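Local atomic coordinates of lipoprotein (Burkholderia cenocepacia, PDB entry 4QHQ), a protein that binds methionine and probably delivers it, as a membrane-anchored lipoprotein, to an ABC transporter for uptake. Residues L77-P82 and K218-P223; Y175-N180 and K234-A239. One frame throughout, in Å; residues are numbered along the deposited sequence.

Contact 1: L77-P82 and K218-P223. With MET (methionine), chain B.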
ATOM      1  N   LEU A  77      -2.989 -12.934  -4.046  1.00 11.23           N
ATOM      2  CA  LEU A  77      -3.426 -11.696  -3.425  1.00 10.57           C
ATOM      3  C   LEU A  77      -3.636 -11.858  -1.929  1.00 10.94           C
ATOM      4  O   LEU A  77      -3.901 -12.966  -1.442  1.00 11.85           O
ATOM      5  CB  LEU A  77      -4.719 -11.217  -4.082  1.00 12.20           C
ATOM      6  CG  LEU A  77      -4.638 -10.903  -5.575  1.00 11.91           C
ATOM      7  CD1 LEU A  77      -5.973 -10.342  -6.056  1.00 14.07           C
ATOM      8  CD2 LEU A  77      -3.488  -9.944  -5.899  1.00 13.04           C
ATOM      9  N   THR A  78      -3.528 -10.741  -1.209  1.00  9.51           N
ATOM     10  CA  THR A  78      -3.640 -10.765   0.241  1.00  9.61           C
ATOM     11  C   THR A  78      -4.856  -9.965   0.726  1.00  8.25           C
ATOM     12  O   THR A  78      -5.880 -10.538   1.077  1.00 10.54           O
ATOM     13  CB  THR A  78      -2.336 -10.267   0.886  1.00  9.26           C
ATOM     14  OG1 THR A  78      -1.967  -9.005   0.321  1.00 10.82           O
ATOM     15  CG2 THR A  78      -1.204 -11.250   0.620  1.00 11.52           C
ATOM     16  N   TYR A  79      -4.746  -8.635   0.713  1.00 10.12           N
ATOM     17  CA  TYR A  79      -5.864  -7.772   1.082  1.00 12.05           C
ATOM     18  C   TYR A  79      -5.775  -6.506   0.258  1.00  8.68           C
ATOM     19  O   TYR A  79      -4.724  -6.194  -0.297  1.00  9.32           O
ATOM     20  CB  TYR A  79      -5.816  -7.403   2.570  1.00 10.91           C
ATOM     21  CG  TYR A  79      -4.610  -6.596   2.930  1.00  9.27           C
ATOM     22  CD1 TYR A  79      -4.605  -5.208   2.813  1.00 10.49           C
ATOM     23  CD2 TYR A  79      -3.452  -7.214   3.385  1.00 10.53           C
ATOM     24  CE1 TYR A  79      -3.484  -4.470   3.129  1.00 12.35           C
ATOM     25  CE2 TYR A  79      -2.330  -6.483   3.711  1.00 10.43           C
ATOM     26  CZ  TYR A  79      -2.354  -5.103   3.583  1.00 10.19           C
ATOM     27  OH  TYR A  79      -1.239  -4.365   3.915  1.00 11.08           O
ATOM     28  N   ILE A  80      -6.885  -5.767   0.222  1.00  9.70           N
ATOM     29  CA  ILE A  80      -6.926  -4.434  -0.357  1.00 10.13           C
ATOM     30  C   ILE A  80      -7.258  -3.437   0.755  1.00 11.26           C
ATOM     31  O   ILE A  80      -7.979  -3.758   1.712  1.00 12.62           O
ATOM     32  CB  ILE A  80      -7.948  -4.368  -1.522  1.00 11.29           C
ATOM     33  CG1 ILE A  80      -7.835  -3.052  -2.297  1.00 11.68           C
ATOM     34  CG2 ILE A  80      -9.374  -4.604  -1.021  1.00 12.84           C
ATOM     35  CD1 ILE A  80      -8.517  -3.099  -3.654  1.00 14.10           C
ATOM     36  N   SER A  81      -6.697  -2.239   0.653  1.00  8.25           N
ATOM     37  CA  SER A  81      -6.873  -1.254   1.705  1.00 10.21           C
ATOM     38  C   SER A  81      -6.998   0.128   1.089  1.00 10.02           C
ATOM     39  O   SER A  81      -5.985   0.797   0.866  1.00 11.48           O
ATOM     40  CB  SER A  81      -5.706  -1.301   2.691  1.00 10.61           C
ATOM     41  OG  SER A  81      -4.479  -1.073   2.032  1.00 10.76           O
ATOM     42  N   PRO A  82      -8.234   0.550   0.815  1.00 10.36           N
ATOM     43  CA  PRO A  82      -8.500   1.858   0.195  1.00 10.22           C
ATOM     44  C   PRO A  82      -7.736   2.992   0.871  1.00 12.85           C
ATOM     45  O   PRO A  82      -7.757   3.133   2.094  1.00 10.99           O
ATOM     46  CB  PRO A  82     -10.006   2.023   0.390  1.00 12.99           C
ATOM     47  CG  PRO A  82     -10.519   0.617   0.329  1.00 16.42           C
ATOM     48  CD  PRO A  82      -9.482  -0.176   1.094  1.00 10.02           C
ATOM     49  N   LYS A 218      -1.580 -20.543   0.658  1.00 14.70           N
ATOM     50  CA  LYS A 218      -2.702 -21.211   1.330  1.00 17.61           C
ATOM     51  C   LYS A 218      -2.787 -20.796   2.801  1.00 19.22           C
ATOM     52  O   LYS A 218      -3.878 -20.539   3.333  1.00 18.08           O
ATOM     53  CB  LYS A 218      -2.586 -22.737   1.218  1.00 17.46           C
ATOM     54  N   ALA A 219      -1.625 -20.709   3.442  1.00 14.93           N
ATOM     55  CA  ALA A 219      -1.537 -20.250   4.830  1.00 17.81           C
ATOM     56  C   ALA A 219      -2.032 -18.822   4.993  1.00 14.78           C
ATOM     57  O   ALA A 219      -2.691 -18.511   5.979  1.00 15.70           O
ATOM     58  CB  ALA A 219      -0.109 -20.365   5.347  1.00 19.01           C
ATOM     59  N   TYR A 220      -1.711 -17.957   4.035  1.00 12.48           N
ATOM     60  CA  TYR A 220      -2.166 -16.585   4.106  1.00 11.98           C
ATOM     61  C   TYR A 220      -3.665 -16.544   3.837  1.00 14.56           C
ATOM     62  O   TYR A 220      -4.423 -15.889   4.561  1.00 13.93           O
ATOM     63  CB  TYR A 220      -1.431 -15.695   3.107  1.00 12.64           C
ATOM     64  CG  TYR A 220      -1.606 -14.218   3.423  1.00 12.19           C
ATOM     65  CD1 TYR A 220      -2.844 -13.585   3.275  1.00 13.67           C
ATOM     66  CD2 TYR A 220      -0.539 -13.467   3.890  1.00 11.97           C
ATOM     67  CE1 TYR A 220      -3.004 -12.240   3.584  1.00 13.22           C
ATOM     68  CE2 TYR A 220      -0.692 -12.129   4.198  1.00 12.39           C
ATOM     69  CZ  TYR A 220      -1.920 -11.525   4.039  1.00 12.68           C
ATOM     70  OH  TYR A 220      -2.061 -10.188   4.338  1.00 12.45           O
ATOM     71  N   GLN A 221      -4.083 -17.247   2.788  1.00 13.59           N
ATOM     72  CA  GLN A 221      -5.473 -17.201   2.340  1.00 14.13           C
ATOM     73  C   GLN A 221      -6.313 -18.197   3.124  1.00 16.58           C
ATOM     74  O   GLN A 221      -6.943 -19.090   2.559  1.00 18.95           O
ATOM     75  CB  GLN A 221      -5.555 -17.458   0.837  1.00 14.17           C
ATOM     76  CG  GLN A 221      -4.792 -16.423   0.016  1.00 12.80           C
ATOM     77  CD  GLN A 221      -4.917 -16.651  -1.482  1.00 15.79           C
ATOM     78  OE1 GLN A 221      -5.293 -17.736  -1.929  1.00 15.53           O
ATOM     79  NE2 GLN A 221      -4.609 -15.623  -2.266  1.00 13.56           N
ATOM     80  N   SER A 222      -6.316 -18.019   4.439  1.00 15.81           N
ATOM     81  CA  SER A 222      -6.922 -18.964   5.364  1.00 18.03           C
ATOM     82  C   SER A 222      -8.024 -18.291   6.170  1.00 18.16           C
ATOM     83  O   SER A 222      -8.033 -17.069   6.301  1.00 16.30           O
ATOM     84  CB  SER A 222      -5.853 -19.491   6.318  1.00 16.92           C
ATOM     85  OG  SER A 222      -5.279 -18.422   7.052  1.00 19.11           O
ATOM     86  N   PRO A 223      -8.961 -19.089   6.711  1.00 19.17           N
ATOM     87  CA  PRO A 223     -10.011 -18.511   7.559  1.00 19.21           C
ATOM     88  C   PRO A 223      -9.444 -17.755   8.762  1.00 19.57           C
ATOM     89  O   PRO A 223      -9.987 -16.713   9.126  1.00 20.41           O
ATOM     90  CB  PRO A 223     -10.800 -19.739   8.023  1.00 24.24           C
ATOM     91  CG  PRO A 223     -10.581 -20.747   6.947  1.00 26.98           C
ATOM     92  CD  PRO A 223      -9.171 -20.529   6.475  1.00 22.61           C
TER
HETATM   93  N   MET B 301      -0.162  -1.733   1.807  1.00  8.79           N
HETATM   94  CA  MET B 301       0.050  -0.602   0.902  1.00 10.21           C
HETATM   95  C   MET B 301      -1.255  -0.156   0.281  1.00  9.31           C
HETATM   96  O   MET B 301      -2.062  -1.004  -0.083  1.00 11.74           O
HETATM   97  CB  MET B 301       1.054  -1.002  -0.186  1.00  8.69           C
HETATM   98  CG  MET B 301       1.392   0.130  -1.175  1.00 10.33           C
HETATM   99  SD  MET B 301       2.530  -0.411  -2.469  1.00  8.99           S
HETATM  100  CE  MET B 301       4.032  -0.698  -1.530  1.00  9.85           C
HETATM  101  OXT MET B 301      -1.531   1.050   0.160  1.00  9.38           O
HETATM  102  O   HOH W   1      -4.842 -14.811  -5.201  1.00 18.87           O
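T78 and Q221 mark the closest backbone approach, their CA atoms 7.0 Å apart, where the strand ending in 77-82 passes the close of helix 211-220. Q221 leaves the helix as the centre of an inverse gamma turn, and S222 stands at the N-cap of the next helix, its OG weakly bonded to V225 N. Y220, the last helical residue, sends its ring across to the strand. With CG anti to the backbone N (chi1 -164°), that ring presents a face to T78, whose CG2 sits 3.5 Å from the ring centroid and almost on its normal, a CH-pi contact. W15 meets the same ring from helix 10-26. Such helix-on-sheet packing belongs to the periplasmic binding protein fold, whose two alpha/beta lobes enclose the ligand. Past T78, Y220 OH reaches the edge of the Y79 ring, near its plane, 3.4 Å from Y79 CD2. Y79, whose OH is hydrogen-bonded to D11, belongs to the methionine pocket, as does S81, whose OG lies 3.2 Å from the ligand O. At the more exposed end, the extended Q221 side chain donates from NE2 to L77 O (2.9 Å), nearly straight at 168° and directed at a carbonyl lone pair. One water accepts from both L77 N and Q221 NE2.

Contact 2: Y175-N180 and K234-A239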
ATOM      1  N   TYR A 175       0.632   2.683   6.881  1.00 10.27           N
ATOM      2  CA  TYR A 175       1.252   3.748   7.655  1.00 10.29           C
ATOM      3  C   TYR A 175       0.233   4.504   8.515  1.00 11.64           C
ATOM      4  O   TYR A 175       0.541   4.897   9.640  1.00 12.73           O
ATOM      5  CB  TYR A 175       1.993   4.722   6.738  1.00  9.25           C
ATOM      6  CG  TYR A 175       3.197   4.097   6.052  1.00  8.47           C
ATOM      7  CD1 TYR A 175       4.174   3.427   6.787  1.00 10.89           C
ATOM      8  CD2 TYR A 175       3.360   4.200   4.682  1.00 10.30           C
ATOM      9  CE1 TYR A 175       5.270   2.869   6.157  1.00 12.98           C
ATOM     10  CE2 TYR A 175       4.448   3.634   4.044  1.00 11.86           C
ATOM     11  CZ  TYR A 175       5.399   2.985   4.790  1.00 11.41           C
ATOM     12  OH  TYR A 175       6.506   2.420   4.184  1.00 13.19           O
ATOM     13  N   ALA A 176      -0.967   4.717   7.975  1.00 10.16           N
ATOM     14  CA  ALA A 176      -2.027   5.379   8.734  1.00  9.81           C
ATOM     15  C   ALA A 176      -2.358   4.575   9.980  1.00 12.77           C
ATOM     16  O   ALA A 176      -2.398   5.125  11.086  1.00 13.74           O
ATOM     17  CB  ALA A 176      -3.262   5.582   7.874  1.00 12.40           C
ATOM     18  N   LEU A 177      -2.565   3.270   9.809  1.00 11.24           N
ATOM     19  CA  LEU A 177      -2.851   2.410  10.949  1.00 12.28           C
ATOM     20  C   LEU A 177      -1.714   2.395  11.975  1.00 13.90           C
ATOM     21  O   LEU A 177      -1.960   2.410  13.175  1.00 15.15           O
ATOM     22  CB  LEU A 177      -3.149   0.983  10.476  1.00 11.96           C
ATOM     23  CG  LEU A 177      -4.502   0.797   9.777  1.00 13.09           C
ATOM     24  CD1 LEU A 177      -4.589  -0.571   9.134  1.00 13.10           C
ATOM     25  CD2 LEU A 177      -5.660   1.004  10.747  1.00 13.35           C
ATOM     26  N   ALA A 178      -0.473   2.371  11.497  1.00 14.28           N
ATOM     27  CA  ALA A 178       0.672   2.318  12.402  1.00 14.20           C
ATOM     28  C   ALA A 178       0.795   3.608  13.200  1.00 16.97           C
ATOM     29  O   ALA A 178       1.389   3.621  14.278  1.00 21.19           O
ATOM     30  CB  ALA A 178       1.956   2.023  11.636  1.00 14.74           C
ATOM     31  N   ALA A 179       0.203   4.683  12.681  1.00 14.60           N
ATOM     32  CA  ALA A 179       0.204   5.981  13.346  1.00 16.32           C
ATOM     33  C   ALA A 179      -1.084   6.210  14.128  1.00 16.61           C
ATOM     34  O   ALA A 179      -1.365   7.332  14.551  1.00 22.62           O
ATOM     35  CB  ALA A 179       0.397   7.080  12.326  1.00 18.98           C
ATOM     36  N   ASN A 180      -1.856   5.146  14.318  1.00 18.50           N
ATOM     37  CA  ASN A 180      -3.116   5.185  15.070  1.00 21.98           C
ATOM     38  C   ASN A 180      -4.224   6.026  14.440  1.00 21.77           C
ATOM     39  O   ASN A 180      -5.118   6.526  15.134  1.00 25.64           O
ATOM     40  CB  ASN A 180      -2.883   5.562  16.537  1.00 35.72           C
ATOM     41  CG  ASN A 180      -2.079   4.513  17.281  1.00 48.36           C
ATOM     42  OD1 ASN A 180      -2.606   3.466  17.661  1.00 56.10           O
ATOM     43  ND2 ASN A 180      -0.794   4.785  17.485  1.00 49.80           N
ATOM     44  N   LYS A 234     -10.843  -3.474  11.341  1.00 22.92           N
ATOM     45  CA  LYS A 234     -12.147  -2.800  11.389  1.00 23.29           C
ATOM     46  C   LYS A 234     -12.731  -2.405  10.029  1.00 21.31           C
ATOM     47  O   LYS A 234     -13.547  -1.486   9.942  1.00 23.12           O
ATOM     48  CB  LYS A 234     -12.073  -1.574  12.308  1.00 23.44           C
ATOM     49  N   GLY A 235     -12.324  -3.102   8.975  1.00 18.52           N
ATOM     50  CA  GLY A 235     -12.838  -2.815   7.647  1.00 17.71           C
ATOM     51  C   GLY A 235     -11.912  -1.985   6.773  1.00 15.47           C
ATOM     52  O   GLY A 235     -12.162  -1.823   5.580  1.00 17.59           O
ATOM     53  N   SER A 236     -10.842  -1.452   7.358  1.00 14.03           N
ATOM     54  CA  SER A 236      -9.876  -0.667   6.591  1.00 12.62           C
ATOM     55  C   SER A 236      -9.047  -1.546   5.650  1.00 12.06           C
ATOM     56  O   SER A 236      -8.447  -1.059   4.692  1.00 13.29           O
ATOM     57  CB  SER A 236      -8.943   0.100   7.525  1.00 12.88           C
ATOM     58  OG  SER A 236      -8.086  -0.781   8.231  1.00 14.91           O
ATOM     59  N   MET A 237      -9.010  -2.844   5.940  1.00 11.81           N
ATOM     60  CA  MET A 237      -8.354  -3.824   5.089  1.00 12.23           C
ATOM     61  C   MET A 237      -9.389  -4.898   4.803  1.00 13.26           C
ATOM     62  O   MET A 237     -10.073  -5.366   5.710  1.00 13.19           O
ATOM     63  CB  MET A 237      -7.131  -4.398   5.797  1.00 10.69           C
ATOM     64  CG  MET A 237      -5.997  -3.388   5.924  1.00 11.77           C
ATOM     65  SD  MET A 237      -4.780  -3.791   7.195  1.00 11.88           S
ATOM     66  CE  MET A 237      -4.287  -5.444   6.707  1.00 12.12           C
ATOM     67  N   VAL A 238      -9.529  -5.237   3.528  1.00 11.48           N
ATOM     68  CA  VAL A 238     -10.510  -6.214   3.086  1.00 12.28           C
ATOM     69  C   VAL A 238      -9.772  -7.369   2.414  1.00 12.51           C
ATOM     70  O   VAL A 238      -8.974  -7.156   1.501  1.00 11.07           O
ATOM     71  CB  VAL A 238     -11.523  -5.573   2.114  1.00 12.32           C
ATOM     72  CG1 VAL A 238     -12.452  -6.640   1.551  1.00 13.96           C
ATOM     73  CG2 VAL A 238     -12.323  -4.457   2.815  1.00 17.38           C
ATOM     74  N   ALA A 239     -10.015  -8.588   2.887  1.00 15.03           N
ATOM     75  CA  ALA A 239      -9.321  -9.744   2.340  1.00 13.74           C
ATOM     76  C   ALA A 239      -9.549  -9.858   0.843  1.00 14.13           C
ATOM     77  O   ALA A 239     -10.640  -9.589   0.336  1.00 13.76           O
ATOM     78  CB  ALA A 239      -9.752 -11.038   3.043  1.00 14.52           C
TER
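L177 meets S236 and M237 in a small, largely apolar contact between helix 173-178, which follows strand 168-171 of the five-stranded sheet, and the loop that leads into strand 238-239 at the margin of the six-stranded one. The segments bury 96 Å² between them, and even at their nearest, L177 and S236, the CA atoms stay 8.8 Å apart, a gap spanned by side chains. L177 carries its side of the contact alone. Its CG lies beside the backbone N (chi1 -72°), and both methyls of the fork reach S236 OG, CD1 at 3.6 Å and CD2 a little farther, while CD1 also packs at 3.8 Å against M237 SD. S236 OG meets the methyls of L177 by van der Waals contact alone, while its hydrogen bond goes to F233 O, at the end of helix 223-233. In a periplasmic binding protein of this kind the ligand lies in the cleft between two lobes, so a contact joining elements associated with the two sheets is consistent with a place near the lobe boundary. Both pieces of backbone turn sharply here. A Schellman motif ends helix 173-178, with N180 at positive phi as its C-prime residue, N180 N bonded to L177 O at 3.0 Å and L181 N to A176 O. On the other segment, K234 leaves helix 223-233 with positive phi, and G235 follows with a backbone shape that suits glycine. M237 bends at chi3 (55°), bringing its CE against the ring of Y79, a residue of the methionine pocket; P10 touches both L177 and M237.

In the fold
Contacts 1 and 2 have centres about 14 Å apart and meet along the edge of the six-stranded sheet, where strands 72-80 and 238-239 are antiparallel neighbours. I80 O and V238 N, 2.8 Å apart, probably form a hydrogen bond joining 77-82 to 234-239. Along the chain the order is 77-82, 175-180, 218-223 and 234-239, so the segments of the two contacts alternate. Helix 223-233 bridges their later segments, beginning within 218-223 and ending just before K234. Contact 1 packs the strand that carries Y79 against the end of helix 211-220, whereas contact 2 joins the loop before strand 238-239 to helix 173-178, which follows a strand of the other sheet; M237 touches Y79 of the methionine pocket.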